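PDB 3WQB: extracellular serine protease from Aeromonas sobria, which cleaves peptide bonds after paired basic residues, Lys-Lys or Lys-Arg, as a calcium-binding kexin/furin-type subtilase and probable virulence factor acting on host plasma proteins. Local coordinates for residues Gly121-Thr132 with Pro291-Pro299; Tyr353-Leu364 with Leu425-Leu435. The protein carries 1 engineered substitution. One frame throughout, in Å; residues are numbered along the deposited sequence.

Contact 1 of 2, residues Gly121-Thr132 with Pro291-Pro299. With CA (calcium ion), chain C; CA (calcium ion), chain E.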
loop_
_atom_site.group_PDB
_atom_site.type_symbol
_atom_site.label_atom_id
_atom_site.label_comp_id
_atom_site.label_asym_id
_atom_site.label_seq_id
_atom_site.Cartn_x
_atom_site.Cartn_y
_atom_site.Cartn_z
ATOM N N GLY A 121 -7.035 13.065 10.886
ATOM C CA GLY A 121 -7.271 14.486 10.668
ATOM C C GLY A 121 -7.218 14.893 9.206
ATOM O O GLY A 121 -7.973 15.763 8.775
ATOM N N ILE A 122 -6.311 14.284 8.443
ATOM C CA ILE A 122 -6.250 14.538 7.012
ATOM C C ILE A 122 -7.610 14.201 6.384
ATOM O O ILE A 122 -8.123 14.950 5.545
ATOM C CB ILE A 122 -5.098 13.757 6.361
ATOM C CG1 ILE A 122 -3.756 14.333 6.826
ATOM C CG2 ILE A 122 -5.219 13.759 4.830
ATOM C CD1 ILE A 122 -2.580 13.418 6.547
ATOM N N ILE A 123 -8.193 13.084 6.800
ATOM C CA ILE A 123 -9.491 12.682 6.271
ATOM C C ILE A 123 -10.627 13.570 6.739
ATOM O O ILE A 123 -11.410 14.061 5.921
ATOM C CB ILE A 123 -9.837 11.226 6.636
ATOM C CG1 ILE A 123 -8.716 10.272 6.224
ATOM C CG2 ILE A 123 -11.148 10.807 5.977
ATOM C CD1 ILE A 123 -8.934 8.851 6.653
ATOM N N ALA A 124 -10.720 13.780 8.050
ATOM C CA ALA A 124 -11.978 14.231 8.628
ATOM C C ALA A 124 -11.849 15.134 9.860
ATOM O O ALA A 124 -12.711 15.110 10.739
ATOM C CB ALA A 124 -12.864 13.021 8.933
ATOM N N ALA A 125 -10.807 15.960 9.921
ATOM C CA ALA A 125 -10.784 16.994 10.962
ATOM C C ALA A 125 -12.063 17.823 10.835
ATOM O O ALA A 125 -12.507 18.154 9.728
ATOM C CB ALA A 125 -9.537 17.865 10.861
ATOM N N VAL A 126 -12.647 18.150 11.978
ATOM C CA VAL A 126 -13.951 18.804 12.016
ATOM C C VAL A 126 -13.884 20.223 11.445
ATOM O O VAL A 126 -12.906 20.952 11.655
ATOM C CB VAL A 126 -14.508 18.801 13.469
ATOM C CG1 VAL A 126 -15.839 19.538 13.573
ATOM C CG2 VAL A 126 -14.665 17.370 13.936
ATOM N N ASP A 127 -14.907 20.592 10.680
ATOM C CA ASP A 127 -15.025 21.941 10.149
ATOM C C ASP A 127 -15.666 22.844 11.204
ATOM O O ASP A 127 -16.870 22.791 11.443
ATOM C CB ASP A 127 -15.872 21.919 8.881
ATOM C CG ASP A 127 -15.850 23.233 8.135
ATOM O OD1 ASP A 127 -14.934 24.045 8.364
ATOM O OD2 ASP A 127 -16.750 23.435 7.291
ATOM N N ASN A 128 -14.832 23.642 11.856
ATOM C CA ASN A 128 -15.272 24.461 12.985
ATOM C C ASN A 128 -14.359 25.689 13.088
ATOM O O ASN A 128 -13.895 26.200 12.062
ATOM C CB ASN A 128 -15.296 23.619 14.272
ATOM C CG ASN A 128 -13.981 22.901 14.522
ATOM O OD1 ASN A 128 -12.952 23.253 13.941
ATOM N ND2 ASN A 128 -14.006 21.886 15.385
ATOM N N ALA A 129 -14.101 26.167 14.305
ATOM C CA ALA A 129 -13.263 27.359 14.480
ATOM C C ALA A 129 -11.898 27.053 15.103
ATOM O O ALA A 129 -11.178 27.966 15.539
ATOM C CB ALA A 129 -14.002 28.422 15.294
ATOM N N ILE A 130 -11.543 25.768 15.139
ATOM C CA ILE A 130 -10.249 25.337 15.673
ATOM C C ILE A 130 -9.483 24.480 14.673
ATOM O O ILE A 130 -10.077 23.876 13.782
ATOM C CB ILE A 130 -10.378 24.587 17.029
ATOM C CG1 ILE A 130 -11.214 23.311 16.881
ATOM C CG2 ILE A 130 -10.968 25.513 18.103
ATOM C CD1 ILE A 130 -11.120 22.360 18.075
ATOM N N GLY A 131 -8.164 24.459 14.808
ATOM C CA GLY A 131 -7.344 23.496 14.087
ATOM C C GLY A 131 -7.454 23.542 12.583
ATOM O O GLY A 131 -7.419 24.615 11.974
ATOM N N THR A 132 -7.598 22.355 12.006
ATOM C CA THR A 132 -7.561 22.157 10.561
ATOM C C THR A 132 -8.952 21.823 10.023
ATOM O O THR A 132 -9.925 21.690 10.782
ATOM C CB THR A 132 -6.619 20.993 10.211
ATOM O OG1 THR A 132 -6.998 19.840 10.971
ATOM C CG2 THR A 132 -5.149 21.357 10.496
ATOM N N PRO A 291 7.287 21.574 2.675
ATOM C CA PRO A 291 5.999 21.293 3.324
ATOM C C PRO A 291 5.699 19.813 3.548
ATOM O O PRO A 291 6.016 18.953 2.710
ATOM C CB PRO A 291 4.970 21.895 2.353
ATOM C CG PRO A 291 5.732 22.938 1.626
ATOM C CD PRO A 291 7.096 22.346 1.436
ATOM N N ALA A 292 5.077 19.536 4.687
ATOM C CA ALA A 292 4.419 18.253 4.915
ATOM C C ALA A 292 2.942 18.508 5.249
ATOM O O ALA A 292 2.400 19.547 4.854
ATOM C CB ALA A 292 5.139 17.435 5.987
ATOM N N MET A 293 2.296 17.596 5.975
ATOM C CA MET A 293 0.845 17.640 6.139
ATOM C C MET A 293 0.472 18.195 7.511
ATOM O O MET A 293 0.708 17.549 8.542
ATOM C CB MET A 293 0.245 16.242 5.960
ATOM C CG MET A 293 0.689 15.492 4.705
ATOM S SD MET A 293 0.060 16.152 3.145
ATOM C CE MET A 293 -1.592 15.489 3.199
ATOM N N VAL A 294 -0.117 19.387 7.516
ATOM C CA VAL A 294 -0.646 19.966 8.748
ATOM C C VAL A 294 -1.948 19.257 9.107
ATOM O O VAL A 294 -2.882 19.191 8.303
ATOM C CB VAL A 294 -0.851 21.489 8.619
ATOM C CG1 VAL A 294 -1.584 22.042 9.846
ATOM C CG2 VAL A 294 0.505 22.170 8.423
ATOM N N THR A 295 -1.998 18.710 10.317
ATOM C CA THR A 295 -3.092 17.831 10.701
ATOM C C THR A 295 -3.244 17.754 12.224
ATOM O O THR A 295 -2.529 18.433 12.965
ATOM C CB THR A 295 -2.871 16.412 10.104
ATOM O OG1 THR A 295 -4.038 15.609 10.311
ATOM C CG2 THR A 295 -1.647 15.731 10.708
ATOM N N THR A 296 -4.176 16.926 12.674
ATOM C CA THR A 296 -4.402 16.691 14.083
ATOM C C THR A 296 -3.316 15.804 14.688
ATOM O O THR A 296 -2.997 14.733 14.165
ATOM C CB THR A 296 -5.771 16.031 14.297
ATOM O OG1 THR A 296 -5.899 14.906 13.418
ATOM C CG2 THR A 296 -6.900 17.005 13.983
ATOM N N ASP A 297 -2.772 16.254 15.813
ATOM C CA ASP A 297 -1.774 15.520 16.574
ATOM C C ASP A 297 -2.433 14.867 17.778
ATOM O O ASP A 297 -3.586 15.163 18.091
ATOM C CB ASP A 297 -0.713 16.509 17.060
ATOM C CG ASP A 297 0.553 15.826 17.524
ATOM O OD1 ASP A 297 0.971 14.849 16.863
ATOM O OD2 ASP A 297 1.124 16.260 18.550
ATOM N N LEU A 298 -1.712 13.977 18.460
ATOM C CA LEU A 298 -2.153 13.584 19.794
ATOM C C LEU A 298 -2.283 14.844 20.655
ATOM O O LEU A 298 -1.405 15.709 20.615
ATOM C CB LEU A 298 -1.184 12.605 20.445
ATOM C CG LEU A 298 -0.956 11.276 19.728
ATOM C CD1 LEU A 298 -0.041 10.379 20.547
ATOM C CD2 LEU A 298 -2.270 10.577 19.453
ATOM N N PRO A 299 -3.392 14.971 21.409
ATOM C CA PRO A 299 -3.602 16.232 22.135
ATOM C C PRO A 299 -2.583 16.477 23.252
ATOM O O PRO A 299 -2.109 15.531 23.884
ATOM C CB PRO A 299 -5.015 16.086 22.711
ATOM C CG PRO A 299 -5.343 14.633 22.644
ATOM C CD PRO A 299 -4.528 14.040 21.550
HETATM CA CA CA C . -11.237 22.161 12.674
HETATM CA CA CA E . 0.627 17.000 20.807
#

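Contact 2 of 2, residues Tyr353-Leu364 with Leu425-Leu435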
loop_
_atom_site.group_PDB
_atom_site.type_symbol
_atom_site.label_atom_id
_atom_site.label_comp_id
_atom_site.label_asym_id
_atom_site.label_seq_id
_atom_site.Cartn_x
_atom_site.Cartn_y
_atom_site.Cartn_z
ATOM N N TYR A 353 -22.249 11.206 -4.801
ATOM C CA TYR A 353 -22.855 10.209 -5.678
ATOM C C TYR A 353 -22.886 8.866 -4.964
ATOM O O TYR A 353 -22.098 7.969 -5.272
ATOM C CB TYR A 353 -22.098 10.136 -7.016
ATOM C CG TYR A 353 -22.286 11.399 -7.822
ATOM C CD1 TYR A 353 -23.438 11.595 -8.579
ATOM C CD2 TYR A 353 -21.343 12.430 -7.764
ATOM C CE1 TYR A 353 -23.639 12.767 -9.282
ATOM C CE2 TYR A 353 -21.528 13.615 -8.469
ATOM C CZ TYR A 353 -22.673 13.770 -9.227
ATOM O OH TYR A 353 -22.870 14.939 -9.914
ATOM N N PRO A 354 -23.822 8.713 -4.013
ATOM C CA PRO A 354 -23.814 7.554 -3.119
ATOM C C PRO A 354 -24.155 6.220 -3.774
ATOM O O PRO A 354 -23.964 5.176 -3.146
ATOM C CB PRO A 354 -24.860 7.922 -2.054
ATOM C CG PRO A 354 -25.708 8.949 -2.691
ATOM C CD PRO A 354 -24.831 9.713 -3.613
ATOM N N ASP A 355 -24.640 6.248 -5.015
ATOM C CA ASP A 355 -25.030 5.015 -5.705
ATOM C C ASP A 355 -23.901 4.374 -6.496
ATOM O O ASP A 355 -24.024 3.228 -6.941
ATOM C CB ASP A 355 -26.229 5.257 -6.632
ATOM C CG ASP A 355 -27.495 5.607 -5.874
ATOM O OD1 ASP A 355 -27.532 5.415 -4.640
ATOM O OD2 ASP A 355 -28.458 6.071 -6.523
ATOM N N LEU A 356 -22.805 5.105 -6.677
ATOM C CA LEU A 356 -21.680 4.610 -7.471
ATOM C C LEU A 356 -20.879 3.531 -6.762
ATOM O O LEU A 356 -20.617 3.617 -5.563
ATOM C CB LEU A 356 -20.778 5.767 -7.890
ATOM C CG LEU A 356 -21.453 6.710 -8.893
ATOM C CD1 LEU A 356 -20.471 7.759 -9.346
ATOM C CD2 LEU A 356 -22.015 5.954 -10.099
ATOM N N SER A 357 -20.513 2.504 -7.520
ATOM C CA SER A 357 -19.694 1.409 -7.022
ATOM C C SER A 357 -18.244 1.862 -6.874
ATOM O O SER A 357 -17.830 2.896 -7.427
ATOM C CB SER A 357 -19.759 0.235 -7.996
ATOM O OG SER A 357 -18.992 0.526 -9.152
ATOM N N VAL A 358 -17.469 1.067 -6.146
ATOM C CA VAL A 358 -16.044 1.330 -6.002
ATOM C C VAL A 358 -15.354 1.357 -7.363
ATOM O O VAL A 358 -14.522 2.227 -7.624
ATOM C CB VAL A 358 -15.392 0.301 -5.060
ATOM C CG1 VAL A 358 -13.879 0.478 -5.045
ATOM C CG2 VAL A 358 -15.959 0.459 -3.655
ATOM N N ARG A 359 -15.706 0.423 -8.242
ATOM C CA ARG A 359 -15.125 0.419 -9.576
ATOM C C ARG A 359 -15.507 1.658 -10.384
ATOM O O ARG A 359 -14.690 2.177 -11.139
ATOM C CB ARG A 359 -15.460 -0.859 -10.330
ATOM C CG ARG A 359 -14.673 -2.055 -9.820
ATOM C CD ARG A 359 -15.268 -3.377 -10.280
ATOM N NE ARG A 359 -15.330 -3.473 -11.734
ATOM C CZ ARG A 359 -16.446 -3.487 -12.460
ATOM N NH1 ARG A 359 -17.649 -3.402 -11.889
ATOM N NH2 ARG A 359 -16.347 -3.575 -13.779
ATOM N N ASP A 360 -16.736 2.150 -10.210
ATOM C CA ASP A 360 -17.139 3.404 -10.844
ATOM C C ASP A 360 -16.296 4.567 -10.340
ATOM O O ASP A 360 -15.859 5.403 -11.130
ATOM C CB ASP A 360 -18.620 3.708 -10.582
ATOM C CG ASP A 360 -19.546 2.805 -11.345
ATOM O OD1 ASP A 360 -19.292 2.562 -12.536
ATOM O OD2 ASP A 360 -20.547 2.373 -10.736
ATOM N N LEU A 361 -16.089 4.623 -9.024
ATOM C CA LEU A 361 -15.306 5.704 -8.435
ATOM C C LEU A 361 -13.844 5.656 -8.878
ATOM O O LEU A 361 -13.244 6.692 -9.170
ATOM C CB LEU A 361 -15.439 5.682 -6.914
ATOM C CG LEU A 361 -16.880 5.858 -6.428
ATOM C CD1 LEU A 361 -17.006 5.366 -5.002
ATOM C CD2 LEU A 361 -17.350 7.284 -6.564
ATOM N N ARG A 362 -13.286 4.447 -8.946
ATOM C CA ARG A 362 -11.947 4.265 -9.511
ATOM C C ARG A 362 -11.858 4.780 -10.946
ATOM O O ARG A 362 -10.875 5.439 -11.310
ATOM C CB ARG A 362 -11.528 2.802 -9.488
ATOM C CG ARG A 362 -11.151 2.261 -8.132
ATOM C CD ARG A 362 -10.418 0.952 -8.326
ATOM N NE ARG A 362 -10.056 0.369 -7.044
ATOM C CZ ARG A 362 -9.433 -0.794 -6.883
ATOM N NH1 ARG A 362 -9.076 -1.530 -7.935
ATOM N NH2 ARG A 362 -9.181 -1.226 -5.655
ATOM N N ASP A 363 -12.874 4.471 -11.753
ATOM C CA ASP A 363 -12.908 4.899 -13.146
ATOM C C ASP A 363 -12.896 6.424 -13.236
ATOM O O ASP A 363 -12.159 7.012 -14.032
ATOM C CB ASP A 363 -14.156 4.338 -13.834
ATOM C CG ASP A 363 -14.157 4.577 -15.330
ATOM O OD1 ASP A 363 -13.281 4.017 -16.029
ATOM O OD2 ASP A 363 -15.047 5.314 -15.806
ATOM N N LEU A 364 -13.704 7.059 -12.393
ATOM C CA LEU A 364 -13.798 8.513 -12.385
ATOM C C LEU A 364 -12.505 9.168 -11.910
ATOM O O LEU A 364 -12.065 10.137 -12.509
ATOM C CB LEU A 364 -14.984 8.962 -11.528
ATOM C CG LEU A 364 -16.323 8.598 -12.167
ATOM C CD1 LEU A 364 -17.423 8.578 -11.132
ATOM C CD2 LEU A 364 -16.655 9.555 -13.296
ATOM N N LEU A 425 -17.055 14.698 -13.966
ATOM C CA LEU A 425 -17.285 13.491 -14.744
ATOM C C LEU A 425 -18.395 12.648 -14.126
ATOM O O LEU A 425 -19.175 12.017 -14.840
ATOM C CB LEU A 425 -15.998 12.671 -14.880
ATOM C CG LEU A 425 -14.824 13.236 -15.689
ATOM C CD1 LEU A 425 -13.710 12.210 -15.791
ATOM C CD2 LEU A 425 -15.272 13.669 -17.078
ATOM N N ALA A 426 -18.481 12.659 -12.797
ATOM C CA ALA A 426 -19.457 11.832 -12.083
ATOM C C ALA A 426 -20.899 12.177 -12.425
ATOM O O ALA A 426 -21.756 11.297 -12.448
ATOM C CB ALA A 426 -19.232 11.915 -10.578
ATOM N N ALA A 427 -21.144 13.457 -12.707
ATOM C CA ALA A 427 -22.486 13.955 -13.009
ATOM C C ALA A 427 -23.061 13.271 -14.240
ATOM O O ALA A 427 -24.282 13.179 -14.388
ATOM C CB ALA A 427 -22.446 15.462 -13.206
ATOM N N ASN A 428 -22.183 12.790 -15.115
ATOM C CA ASN A 428 -22.609 12.160 -16.362
ATOM C C ASN A 428 -22.172 10.707 -16.493
ATOM O O ASN A 428 -22.258 10.110 -17.568
ATOM C CB ASN A 428 -22.124 12.993 -17.546
ATOM C CG ASN A 428 -22.865 14.312 -17.657
ATOM O OD1 ASN A 428 -22.257 15.379 -17.711
ATOM N ND2 ASN A 428 -24.192 14.243 -17.671
ATOM N N HIS A 429 -21.723 10.131 -15.386
ATOM C CA HIS A 429 -21.178 8.789 -15.407
ATOM C C HIS A 429 -22.274 7.742 -15.571
ATOM O O HIS A 429 -23.325 7.820 -14.935
ATOM C CB HIS A 429 -20.380 8.534 -14.130
ATOM C CG HIS A 429 -19.711 7.200 -14.099
ATOM N ND1 HIS A 429 -18.583 6.912 -14.839
ATOM C CD2 HIS A 429 -20.006 6.073 -13.408
ATOM C CE1 HIS A 429 -18.213 5.665 -14.606
ATOM N NE2 HIS A 429 -19.062 5.133 -13.742
ATOM N N GLN A 430 -22.023 6.772 -16.441
ATOM C CA GLN A 430 -22.883 5.608 -16.528
ATOM C C GLN A 430 -22.162 4.412 -15.912
ATOM O O GLN A 430 -20.967 4.224 -16.150
ATOM C CB GLN A 430 -23.300 5.357 -17.977
ATOM C CG GLN A 430 -24.278 6.416 -18.498
ATOM C CD GLN A 430 -25.626 6.395 -17.783
ATOM O OE1 GLN A 430 -26.150 5.334 -17.437
ATOM N NE2 GLN A 430 -26.190 7.576 -17.559
ATOM N N PRO A 431 -22.876 3.614 -15.103
ATOM C CA PRO A 431 -22.244 2.538 -14.333
ATOM C C PRO A 431 -21.517 1.508 -15.195
ATOM O O PRO A 431 -22.014 1.109 -16.254
ATOM C CB PRO A 431 -23.425 1.887 -13.607
ATOM C CG PRO A 431 -24.483 2.933 -13.577
ATOM C CD PRO A 431 -24.334 3.646 -14.882
ATOM N N LEU A 432 -20.326 1.121 -14.748
ATOM C CA LEU A 432 -19.609 -0.014 -15.319
ATOM C C LEU A 432 -20.413 -1.302 -15.129
ATOM O O LEU A 432 -21.096 -1.458 -14.117
ATOM C CB LEU A 432 -18.236 -0.166 -14.656
ATOM C CG LEU A 432 -17.109 0.772 -15.091
ATOM C CD1 LEU A 432 -15.876 0.535 -14.224
ATOM C CD2 LEU A 432 -16.776 0.604 -16.560
ATOM N N PRO A 433 -20.334 -2.225 -16.105
ATOM C CA PRO A 433 -20.935 -3.554 -15.937
ATOM C C PRO A 433 -20.205 -4.358 -14.850
ATOM O O PRO A 433 -19.160 -3.913 -14.366
ATOM C CB PRO A 433 -20.756 -4.213 -17.310
ATOM C CG PRO A 433 -20.105 -3.213 -18.198
ATOM C CD PRO A 433 -19.611 -2.082 -17.379
ATOM N N PRO A 434 -20.739 -5.526 -14.450
ATOM C CA PRO A 434 -20.130 -6.269 -13.345
ATOM C C PRO A 434 -18.685 -6.690 -13.615
ATOM O O PRO A 434 -18.291 -6.911 -14.762
ATOM C CB PRO A 434 -21.046 -7.494 -13.202
ATOM C CG PRO A 434 -22.359 -7.009 -13.693
ATOM C CD PRO A 434 -22.008 -6.155 -14.870
ATOM N N LEU A 435 -17.903 -6.774 -12.548
ATOM C CA LEU A 435 -16.532 -7.252 -12.646
ATOM C C LEU A 435 -16.509 -8.714 -13.091
ATOM O O LEU A 435 -17.257 -9.547 -12.564
ATOM C CB LEU A 435 -15.836 -7.138 -11.285
ATOM C CG LEU A 435 -14.353 -7.564 -11.263
ATOM C CD1 LEU A 435 -13.462 -6.610 -12.042
ATOM C CD2 LEU A 435 -13.863 -7.688 -9.832
#

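Contact 1 of 2, residues Gly121-Thr132 with Pro291-Pro299
Gly121 presses its bare CA into the two hydroxyls of the strand 293-296: Thr296 OG1 lies 3.1 Å from Gly121 CA, and Thr295 OG1 comes within 3.4 Å of it. With no side chain between them, helix 115-124 comes this near the strand. Neither hydroxyl bonds across the contact; Thr295 has its main polar partner in Ser118 and Thr296 in Thr117, one turn back in the same helix.

The remaining contacts are mostly between carbons. Ile122 extends CD1 at about a right angle across Met293, 4.0 Å from Met293 CB. Thr132 has CG2 anti to its carbonyl carbon (OG1 at chi1 53°), and this methyl meets Val294 CG1 at 3.7 Å. Ala125 CB touches Thr296 CG2 more loosely.

Each segment also binds a metal; Thr132 does both, its methyl in the contact and its O on the calcium. The loop after the helix wraps this ion with Val126 O, Asn128 OD1, Ile130 O and Thr132 O, while Asn29 and Asp87 complete the site; Asn128 OD1 also accepts from Ile130 N at 3.1 Å in an Asx turn. A second calcium takes Asp297 OD2 and Leu298 O. The helix that starts at the predicted charge-relay His115 and runs into a calcium loop is characteristic of the subtilisin fold.

Contact 2 of 2, residues Tyr353-Leu364 with Leu425-Leu435
Leu364 packs over His429: the leucine sets CG over one face of the imidazole, 4.2 Å from the ring centroid, and slips CD2 in beside Leu425 CB at 3.6 Å. Its other methyl, CD1, lies against Ala426 CB. Further along, Ala426 CB is the bump and Tyr353 the flat wall: the methyl sits over the phenol ring 3.9 Å from its centroid, a CH-pi contact, while Tyr353 OH reaches on to Ala427.

His429 swings its CG anti to the backbone N (chi1 -177°), which drives the ring edge toward helix 358-368. There NE2 gives Asp360 OD1 a bond of 2.8 Å, in the ring plane but from above the carboxylate plane; Leu432 N takes the syn lone pair of the same oxygen. Asp360 is also half of a capping box with Ser357, so one carboxylate serves both the N-terminal turn of the helix and the chain that runs from helix 419-426 into strand 436-444, part of the P-domain sheet of this furin-type protease. Leu356 CD2 borders the imidazole at its rim.

At the far end a bend in the Arg359 chain (chi3 59°) turns the guanidinium between Leu432 CD1 on one face and Leu435 N on the opposite one. NH1 and NH2 both hold Pro433 O, each at 2.9 Å and nearly in the guanidinium plane, and NH2 has a salt bridge to Glu473 as well.

Following the chain from the N terminus, helix 115-124 and its calcium loop come first; contact 1 closes when strand 293-296 returns to them, after 158 intervening residues that include five of the six parallel strands. The chain then runs through helix 335-352, whose residues touch Ile122 and Met293 of contact 1 and Leu361 of segment 353-364. Contact 2 opens next and closes a shorter loop of 60 residues at 425-435. The two loops therefore lie in series, neither nesting nor crossing, with nearest atoms about 14 Å apart. Contact 1 ties together parts of the subtilisin domain, whereas contact 2 holds a helix of that domain against the segment leading to the P-domain strands.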